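PDB 3HOL: TbpB from Actinobacillus pleuropneumoniae, which probably serves as the surface lipoprotein of the bacterial transferrin receptor, binding host transferrin so that its iron can be taken up. Local coordinates for residues Asn390-Thr395 with Phe453-Gly458; Gly324-Ala329 with Gln346-Gly351; Gly55-Val60 with Lys106-Ala111. All coordinates share one frame; numbering follows the deposited sequence.

The three contacts follow one another along the chain, with interaction 3 first, then 2, then 1, and none touches another; the centres of interactions 1 and 3 lie about 41 Å apart. Interactions 1 and 2 are surface contacts, one in the C-lobe barrel and one in the C-lobe handle, whereas interaction 3 is partly buried and nearer the centre of the chain. In each, a strand or its end meets an irregular loop segment, but the chemistry differs. Residues 390-395 and 453-458 meet through an aromatic pair and aliphatic carbons. Residues 324-329 and 346-351 join by strand pairing and a water. Residues 55-60 and 106-111 are tied by side-chain donors to backbone carbonyls.

Interaction 1. Residues Asn390-Thr395 with Phe453-Gly458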
loop_
_atom_site.group_PDB
_atom_site.type_symbol
_atom_site.label_atom_id
_atom_site.label_comp_id
_atom_site.label_asym_id
_atom_site.label_seq_id
_atom_site.Cartn_x
_atom_site.Cartn_y
_atom_site.Cartn_z
ATOM N N ASN A 390 12.296 -4.502 35.215
ATOM C CA ASN A 390 11.204 -3.533 35.264
ATOM C C ASN A 390 10.787 -3.122 33.844
ATOM O O ASN A 390 11.458 -3.483 32.874
ATOM C CB ASN A 390 11.703 -2.268 35.969
ATOM C CG ASN A 390 11.649 -2.361 37.483
ATOM O OD1 ASN A 390 11.091 -3.311 38.055
ATOM N ND2 ASN A 390 12.217 -1.361 38.150
ATOM N N ASN A 391 9.714 -2.339 33.729
ATOM C CA ASN A 391 9.360 -1.665 32.462
ATOM C C ASN A 391 9.496 -0.134 32.533
ATOM O O ASN A 391 9.339 0.454 33.612
ATOM C CB ASN A 391 7.927 -2.001 32.021
ATOM C CG ASN A 391 7.744 -3.463 31.718
ATOM O OD1 ASN A 391 8.558 -4.088 31.013
ATOM N ND2 ASN A 391 6.656 -4.033 32.246
ATOM N N TRP A 392 9.762 0.494 31.382
ATOM C CA TRP A 392 9.896 1.958 31.266
ATOM C C TRP A 392 9.329 2.339 29.908
ATOM O O TRP A 392 9.507 1.584 28.955
ATOM C CB TRP A 392 11.377 2.346 31.335
ATOM C CG TRP A 392 11.717 3.798 31.093
ATOM C CD1 TRP A 392 11.974 4.759 32.056
ATOM C CD2 TRP A 392 11.912 4.457 29.816
ATOM N NE1 TRP A 392 12.287 5.960 31.452
ATOM C CE2 TRP A 392 12.255 5.802 30.086
ATOM C CE3 TRP A 392 11.817 4.039 28.474
ATOM C CZ2 TRP A 392 12.495 6.741 29.063
ATOM C CZ3 TRP A 392 12.062 4.981 27.453
ATOM C CH2 TRP A 392 12.395 6.310 27.762
ATOM N N VAL A 393 8.665 3.486 29.817
ATOM C CA VAL A 393 8.026 3.920 28.559
ATOM C C VAL A 393 8.280 5.404 28.257
ATOM O O VAL A 393 8.492 6.246 29.169
ATOM C CB VAL A 393 6.486 3.636 28.486
ATOM C CG1 VAL A 393 6.151 2.152 28.787
ATOM C CG2 VAL A 393 5.692 4.553 29.421
ATOM N N ALA A 394 8.329 5.685 26.959
ATOM C CA ALA A 394 8.311 7.016 26.428
ATOM C C ALA A 394 6.957 7.155 25.736
ATOM O O ALA A 394 6.551 6.285 24.960
ATOM C CB ALA A 394 9.454 7.207 25.464
ATOM N N THR A 395 6.239 8.227 26.055
ATOM C CA THR A 395 4.943 8.484 25.455
ATOM C C THR A 395 4.919 9.852 24.787
ATOM O O THR A 395 5.045 10.852 25.468
ATOM C CB THR A 395 3.872 8.434 26.523
ATOM O OG1 THR A 395 3.864 7.123 27.071
ATOM C CG2 THR A 395 2.490 8.749 25.941
ATOM N N PHE A 453 20.953 3.715 32.093
ATOM C CA PHE A 453 19.943 4.412 32.874
ATOM C C PHE A 453 19.062 3.469 33.654
ATOM O O PHE A 453 18.949 2.277 33.299
ATOM C CB PHE A 453 19.119 5.402 32.016
ATOM C CG PHE A 453 18.155 4.766 31.037
ATOM C CD1 PHE A 453 16.803 4.600 31.376
ATOM C CD2 PHE A 453 18.563 4.413 29.757
ATOM C CE1 PHE A 453 15.886 4.041 30.473
ATOM C CE2 PHE A 453 17.641 3.859 28.831
ATOM C CZ PHE A 453 16.312 3.665 29.192
ATOM N N ALA A 454 18.454 4.006 34.715
ATOM C CA ALA A 454 17.639 3.216 35.649
ATOM C C ALA A 454 16.207 3.121 35.155
ATOM O O ALA A 454 15.617 4.126 34.796
ATOM C CB ALA A 454 17.697 3.801 37.081
ATOM N N LEU A 455 15.658 1.914 35.123
ATOM C CA LEU A 455 14.298 1.725 34.589
ATOM C C LEU A 455 13.176 2.215 35.509
ATOM O O LEU A 455 12.122 2.695 35.029
ATOM C CB LEU A 455 14.069 0.276 34.149
ATOM C CG LEU A 455 14.792 -0.166 32.867
ATOM C CD1 LEU A 455 14.205 -1.486 32.360
ATOM C CD2 LEU A 455 14.735 0.892 31.753
ATOM N N ASP A 456 13.388 2.100 36.816
ATOM C CA ASP A 456 12.498 2.751 37.776
ATOM C C ASP A 456 13.209 3.954 38.402
ATOM O O ASP A 456 14.191 3.798 39.139
ATOM C CB ASP A 456 12.013 1.768 38.839
ATOM C CG ASP A 456 10.752 2.250 39.552
ATOM O OD1 ASP A 456 10.031 3.120 39.004
ATOM O OD2 ASP A 456 10.475 1.745 40.662
ATOM N N SER A 457 12.723 5.153 38.074
ATOM C CA SER A 457 13.370 6.413 38.474
ATOM C C SER A 457 13.238 6.696 39.982
ATOM O O SER A 457 13.847 7.650 40.494
ATOM C CB SER A 457 12.835 7.598 37.631
ATOM N N GLY A 458 12.449 5.859 40.674
ATOM C CA GLY A 458 12.301 5.915 42.133
ATOM C C GLY A 458 13.127 4.928 42.964
ATOM O O GLY A 458 13.568 5.272 44.071
#
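Trp392 carries its CG anti to the backbone N (chi1 174°), while Phe453 holds its own CG between the backbone N and the carbonyl carbon (chi1 71°), and the edge of Phe453 meets the face of Trp392. Phe453 CE1 stands over the centre of the indole, 4.0 Å from Trp392 CD2. The centroids of the Trp392 five-membered ring and the Phe453 ring are 5.3 Å apart, with the planes at 64°. At the indole's edge, in its plane, the carbonyl of Leu455 comes up to Trp392 CD1, with O 3.6 Å from that carbon. The indole N-H, through NE1, is hydrogen-bonded to Asp423 OD2.

The two methyls of Leu455 part, one going to Trp392 and the other to Asn390. Leu455 CD2 packs on Trp392 CB at 3.7 Å, and Leu455 CD1 lies 3.4 Å from Asn390 O. Leu455 CB meanwhile lies against Asn390 CB. Farther out, the amide of Asn390 turns its ND2 toward the methylene of Asp456, 3.2 Å from CB; the amide and carboxylate planes are nearly perpendicular, and Asp456 OD2 binds the hydroxyl of Ser459 instead.

Trp392 and Ala394 are backbone-bonded to Val386 and Ala384, so strand 391-394 extends the antiparallel sheet at strand 375-387. The arrangement is thus a long loop, between strands 441-447 and 470-477, packing with an aromatic and an aliphatic residue on a short strand that pairs with strand 375-387 of the C-lobe beta barrel of TbpB.

Interaction 2. Residues Gly324-Ala329 with Gln346-Gly351; sequences GKTMVA and QQAEGG
Lys325 CB and CD lie over one face of the terminal amide of Gln346, CB 3.5 Å and CD 3.4 Å from Gln346 NE2. At the edge of the amide, almost in its plane, sits a water that accepts from Gln346 NE2 at 3.1 Å; the same water also takes the N-H of Thr326, 3.0 Å from its N. The amide is carried there by a long, straight side chain, with CG anti to the backbone N (chi1 -178°) and an extended run beyond it.

Behind the amide, Gln346 and Met327 form an antiparallel non-hydrogen-bonded pair, with side chains on the same face of the sheet. The bend at chi2 (-51°) brings Met327 SD within 4.0 Å of Gln346 CB. One residue along, the backbones are joined directly: Gln347 N donates to Thr326 O at 2.9 Å, with the N-H···O angle at 168° and the donor nearly on the line of the C=O bond. The same oxygen also receives a weaker approach from Gln346 CA. Farther along the strand, Val328 CG2 packs against Gln347 CB at 4.1 Å.

Strand 325-332 is the middle member here, bonded through Met327 to Ile320 of strand 315-322 and through Val328 to Trp345 of strand 339-346. The second segment then runs on as a loop in the C-lobe handle domain, with a cis peptide before Gly350. The chemistry implies incomplete strand pairing: only one of the two backbone bonds of a regular Thr326/Gln347 pair forms as such, and Thr326 N gives its N-H to a water held by the Gln346 amide.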
loop_
_atom_site.group_PDB
_atom_site.type_symbol
_atom_site.label_atom_id
_atom_site.label_comp_id
_atom_site.label_asym_id
_atom_site.label_seq_id
_atom_site.Cartn_x
_atom_site.Cartn_y
_atom_site.Cartn_z
ATOM N N GLY A 324 -13.956 -8.374 15.211
ATOM C CA GLY A 324 -14.331 -8.650 16.604
ATOM C C GLY A 324 -13.239 -8.432 17.642
ATOM O O GLY A 324 -13.270 -9.033 18.710
ATOM N N LYS A 325 -12.259 -7.590 17.322
ATOM C CA LYS A 325 -11.239 -7.156 18.286
ATOM C C LYS A 325 -11.281 -5.646 18.320
ATOM O O LYS A 325 -11.543 -5.011 17.305
ATOM C CB LYS A 325 -9.839 -7.625 17.882
ATOM C CG LYS A 325 -9.767 -9.104 17.512
ATOM C CD LYS A 325 -8.375 -9.675 17.710
ATOM C CE LYS A 325 -8.341 -11.141 17.302
ATOM N NZ LYS A 325 -7.422 -11.923 18.170
ATOM N N THR A 326 -11.071 -5.059 19.492
ATOM C CA THR A 326 -11.161 -3.608 19.583
ATOM C C THR A 326 -9.745 -3.024 19.645
ATOM O O THR A 326 -9.029 -3.126 20.661
ATOM C CB THR A 326 -12.031 -3.139 20.747
ATOM O OG1 THR A 326 -11.281 -3.262 21.949
ATOM C CG2 THR A 326 -13.256 -4.008 20.870
ATOM N N MET A 327 -9.349 -2.432 18.518
ATOM C CA MET A 327 -7.987 -1.932 18.339
ATOM C C MET A 327 -7.935 -0.456 18.683
ATOM O O MET A 327 -8.871 0.281 18.389
ATOM C CB MET A 327 -7.519 -2.163 16.903
ATOM C CG MET A 327 -7.470 -3.624 16.491
ATOM S SD MET A 327 -6.578 -4.713 17.614
ATOM C CE MET A 327 -4.868 -4.160 17.427
ATOM N N VAL A 328 -6.826 -0.051 19.311
ATOM C CA VAL A 328 -6.598 1.321 19.728
ATOM C C VAL A 328 -5.243 1.808 19.194
ATOM O O VAL A 328 -4.203 1.191 19.440
ATOM C CB VAL A 328 -6.645 1.457 21.295
ATOM C CG1 VAL A 328 -6.709 2.924 21.726
ATOM C CG2 VAL A 328 -7.852 0.709 21.865
ATOM N N ALA A 329 -5.270 2.914 18.464
ATOM C CA ALA A 329 -4.036 3.511 17.968
ATOM C C ALA A 329 -3.934 4.919 18.502
ATOM O O ALA A 329 -4.911 5.644 18.497
ATOM C CB ALA A 329 -3.998 3.501 16.416
ATOM N N GLN A 346 -4.466 -3.748 21.749
ATOM C CA GLN A 346 -5.822 -4.272 21.769
ATOM C C GLN A 346 -6.413 -4.045 23.149
ATOM O O GLN A 346 -5.800 -4.374 24.164
ATOM C CB GLN A 346 -5.825 -5.762 21.425
ATOM C CG GLN A 346 -7.224 -6.399 21.375
ATOM C CD GLN A 346 -7.187 -7.855 20.891
ATOM O OE1 GLN A 346 -6.136 -8.364 20.511
ATOM N NE2 GLN A 346 -8.337 -8.521 20.909
ATOM N N GLN A 347 -7.600 -3.463 23.195
ATOM C CA GLN A 347 -8.219 -3.196 24.481
ATOM C C GLN A 347 -9.710 -3.239 24.346
ATOM O O GLN A 347 -10.331 -2.256 23.931
ATOM C CB GLN A 347 -7.780 -1.833 25.040
ATOM C CG GLN A 347 -8.295 -1.502 26.457
ATOM C CD GLN A 347 -7.599 -0.282 27.085
ATOM O OE1 GLN A 347 -7.372 -0.248 28.286
ATOM N NE2 GLN A 347 -7.253 0.706 26.267
ATOM N N ALA A 348 -10.278 -4.395 24.683
ATOM C CA ALA A 348 -11.725 -4.545 24.910
ATOM C C ALA A 348 -12.263 -3.503 25.908
ATOM O O ALA A 348 -11.504 -2.803 26.594
ATOM C CB ALA A 348 -12.022 -5.950 25.410
ATOM N N GLU A 349 -13.581 -3.401 25.986
ATOM C CA GLU A 349 -14.211 -2.540 26.975
ATOM C C GLU A 349 -15.187 -3.358 27.849
ATOM O O GLU A 349 -16.393 -3.392 27.548
ATOM C CB GLU A 349 -14.925 -1.395 26.249
ATOM C CG GLU A 349 -15.460 -0.304 27.135
ATOM C CD GLU A 349 -16.075 0.817 26.325
ATOM O OE1 GLU A 349 -17.320 0.932 26.314
ATOM O OE2 GLU A 349 -15.308 1.571 25.678
ATOM N N GLY A 350 -14.704 -4.073 28.878
ATOM C CA GLY A 350 -13.286 -4.387 29.143
ATOM C C GLY A 350 -12.477 -3.377 29.939
ATOM O O GLY A 350 -12.888 -2.919 31.014
ATOM N N GLY A 351 -11.299 -3.062 29.409
ATOM C CA GLY A 351 -10.475 -1.992 29.939
ATOM C C GLY A 351 -9.020 -2.315 30.223
ATOM O O GLY A 351 -8.325 -1.487 30.820
HETATM O O HOH W 1 -10.800 -6.905 21.789
#

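Interaction 3. Residues Gly55-Val60 with Lys106-Ala111; sequences GNLDDV and KGNSPA
Lys106 NZ is gripped by three backbone carbonyls, Asp59 O at 2.7 Å, Asn56 O at 2.9 Å, and Asn54 O just ahead of residues 55-60. Asn56 and Asp59 are the two ends of a type I beta turn, so NZ bridges the carbonyls of the turn's first and last residues. Asp59 O receives NZ in the plane of its carbonyl, whereas at Asn56 O the donor stands above the plane. Asp59 N, the donor of the turn's own bond, comes to Asn56 O from the opposite face, and the oxygen is held from both sides. The positive charge probably finds compensation in the three carbonyl dipoles, with the Asp59 carboxylate near but not in contact; that carboxylate is bonded to Asn54 ND2.

The turn is further braced by an Asx turn, in which Asn56 OD1 accepts from Asp58 N at 2.8 Å. Lys106 reaches the carbonyls with its chain bent at chi3 (73°), which places CE off the line of the preceding carbons. On the way, its CD passes Leu57 CD2 at 4.1 Å as the two side chains slide past each other in opposite directions. Asn108, two residues on, supplies a second anchor. Its ND2 gives a nearly straight bond to Gly55 O at 2.9 Å, with the oxygen close to the amide plane, and also rests on Leu57 CG.

The loop after strand 50-52 is thereby fixed to the end of strand 101-107, within a five-stranded antiparallel sheet consistent with the N-lobe handle. Lys106 and Asn108 are also backbone-bonded to Arg85 and Tyr83, and Arg85 NH1 binds Leu57 O. Between the two anchors, the bare backbone of Gly55 lies close in, with its CA 3.7 Å from Gly107 O.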
loop_
_atom_site.group_PDB
_atom_site.type_symbol
_atom_site.label_atom_id
_atom_site.label_comp_id
_atom_site.label_asym_id
_atom_site.label_seq_id
_atom_site.Cartn_x
_atom_site.Cartn_y
_atom_site.Cartn_z
ATOM N N GLY A 55 -4.600 -10.854 0.727
ATOM C CA GLY A 55 -3.514 -10.923 -0.272
ATOM C C GLY A 55 -2.976 -12.311 -0.604
ATOM O O GLY A 55 -1.998 -12.422 -1.351
ATOM N N ASN A 56 -3.608 -13.373 -0.080
ATOM C CA ASN A 56 -3.108 -14.736 -0.321
ATOM C C ASN A 56 -3.502 -15.141 -1.723
ATOM O O ASN A 56 -4.692 -15.219 -2.031
ATOM C CB ASN A 56 -3.668 -15.735 0.738
ATOM C CG ASN A 56 -3.257 -17.222 0.483
ATOM O OD1 ASN A 56 -2.635 -17.585 -0.531
ATOM N ND2 ASN A 56 -3.599 -18.082 1.451
ATOM N N LEU A 57 -2.502 -15.426 -2.553
ATOM C CA LEU A 57 -2.723 -15.755 -3.959
ATOM C C LEU A 57 -3.398 -17.104 -4.204
ATOM O O LEU A 57 -3.943 -17.340 -5.282
ATOM C CB LEU A 57 -1.416 -15.667 -4.750
ATOM C CG LEU A 57 -0.683 -14.306 -4.595
ATOM C CD1 LEU A 57 0.507 -14.325 -5.538
ATOM C CD2 LEU A 57 -1.600 -13.060 -4.905
ATOM N N ASP A 58 -3.376 -17.969 -3.203
ATOM C CA ASP A 58 -3.999 -19.269 -3.328
ATOM C C ASP A 58 -5.476 -19.225 -3.060
ATOM O O ASP A 58 -6.181 -20.165 -3.408
ATOM C CB ASP A 58 -3.304 -20.260 -2.397
ATOM C CG ASP A 58 -1.958 -20.648 -2.929
ATOM O OD1 ASP A 58 -1.873 -20.943 -4.134
ATOM O OD2 ASP A 58 -0.979 -20.613 -2.176
ATOM N N ASP A 59 -5.947 -18.162 -2.415
ATOM C CA ASP A 59 -7.386 -18.002 -2.244
ATOM C C ASP A 59 -8.012 -17.135 -3.352
ATOM O O ASP A 59 -7.782 -15.914 -3.404
ATOM C CB ASP A 59 -7.687 -17.354 -0.902
ATOM C CG ASP A 59 -7.186 -18.176 0.278
ATOM O OD1 ASP A 59 -7.042 -19.420 0.179
ATOM O OD2 ASP A 59 -6.955 -17.555 1.327
ATOM N N VAL A 60 -8.824 -17.745 -4.197
ATOM C CA VAL A 60 -9.527 -17.022 -5.228
ATOM C C VAL A 60 -10.858 -16.501 -4.647
ATOM O O VAL A 60 -11.512 -17.228 -3.891
ATOM C CB VAL A 60 -9.729 -17.938 -6.434
ATOM C CG1 VAL A 60 -10.330 -17.218 -7.570
ATOM C CG2 VAL A 60 -8.350 -18.463 -6.899
ATOM N N LYS A 106 -5.720 -9.382 -7.408
ATOM C CA LYS A 106 -5.224 -9.083 -6.081
ATOM C C LYS A 106 -3.707 -9.193 -6.039
ATOM O O LYS A 106 -3.075 -9.726 -6.976
ATOM C CB LYS A 106 -5.832 -10.051 -5.060
ATOM C CG LYS A 106 -5.479 -11.539 -5.390
ATOM C CD LYS A 106 -5.586 -12.458 -4.173
ATOM C CE LYS A 106 -6.986 -12.727 -3.763
ATOM N NZ LYS A 106 -7.022 -13.463 -2.434
ATOM N N GLY A 107 -3.139 -8.660 -4.967
ATOM C CA GLY A 107 -1.695 -8.738 -4.704
ATOM C C GLY A 107 -1.379 -8.672 -3.225
ATOM O O GLY A 107 -2.215 -8.252 -2.411
ATOM N N ASN A 108 -0.155 -9.058 -2.859
ATOM C CA ASN A 108 0.306 -8.820 -1.503
ATOM C C ASN A 108 1.667 -8.144 -1.558
ATOM O O ASN A 108 2.290 -8.087 -2.626
ATOM C CB ASN A 108 0.418 -10.142 -0.716
ATOM C CG ASN A 108 1.361 -11.129 -1.374
ATOM O OD1 ASN A 108 2.561 -10.918 -1.409
ATOM N ND2 ASN A 108 0.803 -12.224 -1.911
ATOM N N SER A 109 2.118 -7.641 -0.421
ATOM C CA SER A 109 3.407 -6.926 -0.327
ATOM C C SER A 109 3.501 -5.683 -1.242
ATOM O O SER A 109 4.412 -5.595 -2.072
ATOM C CB SER A 109 4.565 -7.911 -0.577
ATOM O OG SER A 109 5.792 -7.216 -0.454
ATOM N N PRO A 110 2.562 -4.712 -1.104
ATOM C CA PRO A 110 2.632 -3.478 -1.901
ATOM C C PRO A 110 4.043 -2.852 -1.820
ATOM O O PRO A 110 4.571 -2.724 -0.725
ATOM C CB PRO A 110 1.619 -2.545 -1.204
ATOM C CG PRO A 110 0.637 -3.508 -0.499
ATOM C CD PRO A 110 1.495 -4.668 -0.076
ATOM N N ALA A 111 4.631 -2.491 -2.959
ATOM C CA ALA A 111 6.081 -2.167 -3.034
ATOM C C ALA A 111 6.497 -1.036 -2.111
ATOM O O ALA A 111 5.835 -0.008 -2.065
ATOM C CB ALA A 111 6.474 -1.811 -4.508
#